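Local coordinates for TonB-dependent siderophore receptor (Pseudomonas aeruginosa 39016, PDB 5NEC), which probably takes up iron-loaded siderophores, and siderophore-drug conjugates, across the outer membrane in a TonB-dependent way, at residues T593-V598 and T645-F650. Sequence-based numbering, arbitrary orientation.
Sequences TEKWKV and TTYDIF
K597 and T646 form the hydrogen-bonded antiparallel pair at the centre. K597 N donates to T646 O at 2.9 Å, nearly in line with the carbonyl. K597 O is gripped twice. T645 OG1 approaches it almost end-on at 2.7 Å, and T646 N reaches it from above the carbonyl plane at 3.2 Å. T645 OG1 lies anti to its own backbone N (chi1 -172°), which swings it to the other strand. There it also takes a weak, bent bond from W596 NE1 at the indole edge. The sheet face that carries K597 and T646 is tightly packed against the plug side (Y33, Q60, D64). K597 CE rests 3.4 Å from T646 OG1, and the chain bends at chi3. Its ammonium bonds to T31 O and makes a cation-pi contact with Y33, while T646 touches D64 of helix 59-64.

W596 and Y647 project from the other face, W596 on the surface. Y647 turns its edge toward the five-membered ring of W596 in an offset edge-to-face pair, planes at 66°. W596 CB meets the tyrosine edge at CD1, 3.6 Å away. K595 CB lies over one face of the tyrosine, near the rim.

K595 marks the outer, exposed edge. D648 N bonds straight to K595 O (2.9 Å), and the extended K595 chain lies along D648 O, CD 3.3 Å away. D648 centres an inverse gamma turn within the strand's last residues. Strands 596-609 and 639-650 are antiparallel neighbours in the transmembrane beta-barrel of a TonB-dependent receptor, paired at the barrel end with short turns, periplasmic in this family.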
# COMPACT_ATOMS: atom_id res chain seq x y z
N THR A 593 -24.01 -15.16 -9.40
CA THR A 593 -24.60 -16.47 -9.62
C THR A 593 -23.57 -17.49 -9.15
O THR A 593 -22.53 -17.13 -8.61
CB THR A 593 -24.93 -16.70 -11.10
OG1 THR A 593 -23.71 -16.86 -11.84
CG2 THR A 593 -25.75 -15.56 -11.67
N GLU A 594 -23.85 -18.77 -9.36
CA GLU A 594 -22.91 -19.82 -8.97
C GLU A 594 -21.58 -19.75 -9.71
O GLU A 594 -20.55 -20.11 -9.14
CB GLU A 594 -23.53 -21.21 -9.16
CG GLU A 594 -24.62 -21.55 -8.14
CD GLU A 594 -24.09 -21.55 -6.70
OE1 GLU A 594 -22.91 -21.92 -6.50
OE2 GLU A 594 -24.86 -21.17 -5.78
N LYS A 595 -21.61 -19.29 -10.95
CA LYS A 595 -20.41 -19.22 -11.80
C LYS A 595 -19.78 -17.83 -11.93
O LYS A 595 -18.65 -17.73 -12.37
CB LYS A 595 -20.76 -19.73 -13.20
CG LYS A 595 -21.31 -21.13 -13.24
CD LYS A 595 -21.54 -21.54 -14.69
CE LYS A 595 -21.62 -23.04 -14.84
NZ LYS A 595 -21.99 -23.36 -16.23
N TRP A 596 -20.48 -16.78 -11.50
CA TRP A 596 -20.11 -15.41 -11.80
C TRP A 596 -19.74 -14.66 -10.50
O TRP A 596 -20.62 -14.37 -9.69
CB TRP A 596 -21.27 -14.72 -12.53
CG TRP A 596 -21.01 -13.35 -13.06
CD1 TRP A 596 -19.79 -12.79 -13.35
CD2 TRP A 596 -21.99 -12.36 -13.41
NE1 TRP A 596 -19.95 -11.52 -13.83
CE2 TRP A 596 -21.29 -11.22 -13.88
CE3 TRP A 596 -23.39 -12.32 -13.35
CZ2 TRP A 596 -21.94 -10.06 -14.30
CZ3 TRP A 596 -24.04 -11.16 -13.77
CH2 TRP A 596 -23.31 -10.05 -14.24
N LYS A 597 -18.45 -14.36 -10.34
CA LYS A 597 -17.92 -13.63 -9.18
C LYS A 597 -17.58 -12.18 -9.51
O LYS A 597 -17.25 -11.84 -10.64
CB LYS A 597 -16.68 -14.32 -8.63
CG LYS A 597 -16.97 -15.69 -8.06
CD LYS A 597 -15.85 -16.19 -7.18
CE LYS A 597 -14.63 -16.54 -8.01
NZ LYS A 597 -13.65 -17.32 -7.21
N VAL A 598 -17.65 -11.34 -8.48
CA VAL A 598 -17.39 -9.92 -8.64
C VAL A 598 -16.67 -9.33 -7.40
O VAL A 598 -16.94 -9.72 -6.26
CB VAL A 598 -18.70 -9.17 -8.98
CG1 VAL A 598 -19.58 -8.97 -7.74
CG2 VAL A 598 -18.40 -7.83 -9.64
N THR A 645 -14.00 -9.19 -12.29
CA THR A 645 -14.97 -10.26 -12.40
C THR A 645 -14.41 -11.52 -13.05
O THR A 645 -13.59 -11.44 -13.97
CB THR A 645 -16.22 -9.78 -13.17
OG1 THR A 645 -17.22 -10.79 -13.10
CG2 THR A 645 -15.92 -9.47 -14.64
N THR A 646 -14.84 -12.68 -12.55
CA THR A 646 -14.52 -13.97 -13.17
C THR A 646 -15.79 -14.77 -13.42
O THR A 646 -16.77 -14.66 -12.69
CB THR A 646 -13.55 -14.80 -12.32
OG1 THR A 646 -14.08 -14.99 -11.01
CG2 THR A 646 -12.20 -14.10 -12.26
N TYR A 647 -15.74 -15.57 -14.49
CA TYR A 647 -16.85 -16.43 -14.88
C TYR A 647 -16.34 -17.84 -15.12
O TYR A 647 -15.42 -18.03 -15.92
CB TYR A 647 -17.54 -15.88 -16.13
CG TYR A 647 -18.88 -16.51 -16.38
CD1 TYR A 647 -20.01 -16.11 -15.65
CD2 TYR A 647 -19.04 -17.54 -17.33
CE1 TYR A 647 -21.25 -16.69 -15.87
CE2 TYR A 647 -20.27 -18.13 -17.55
CZ TYR A 647 -21.37 -17.70 -16.82
OH TYR A 647 -22.60 -18.27 -17.02
N ASP A 648 -16.93 -18.83 -14.42
CA ASP A 648 -16.64 -20.26 -14.64
C ASP A 648 -17.37 -20.75 -15.90
O ASP A 648 -18.40 -21.41 -15.83
CB ASP A 648 -17.02 -21.09 -13.39
CG ASP A 648 -16.14 -20.74 -12.15
OD1 ASP A 648 -15.24 -19.89 -12.24
OD2 ASP A 648 -16.34 -21.34 -11.06
N ILE A 649 -16.82 -20.40 -17.06
CA ILE A 649 -17.47 -20.58 -18.37
C ILE A 649 -17.60 -22.06 -18.80
O ILE A 649 -18.56 -22.43 -19.46
CB ILE A 649 -16.75 -19.75 -19.47
CG1 ILE A 649 -17.61 -19.64 -20.73
CG2 ILE A 649 -15.37 -20.31 -19.82
CD1 ILE A 649 -17.02 -18.74 -21.81
N PHE A 650 -16.61 -22.89 -18.45
CA PHE A 650 -16.71 -24.33 -18.61
C PHE A 650 -16.27 -24.92 -17.28
O PHE A 650 -15.77 -24.19 -16.43
CB PHE A 650 -15.78 -24.83 -19.72
CG PHE A 650 -16.14 -24.31 -21.08
CD1 PHE A 650 -17.34 -24.67 -21.68
CD2 PHE A 650 -15.26 -23.46 -21.78
CE1 PHE A 650 -17.68 -24.20 -22.95
CE2 PHE A 650 -15.59 -22.98 -23.05
CZ PHE A 650 -16.80 -23.35 -23.64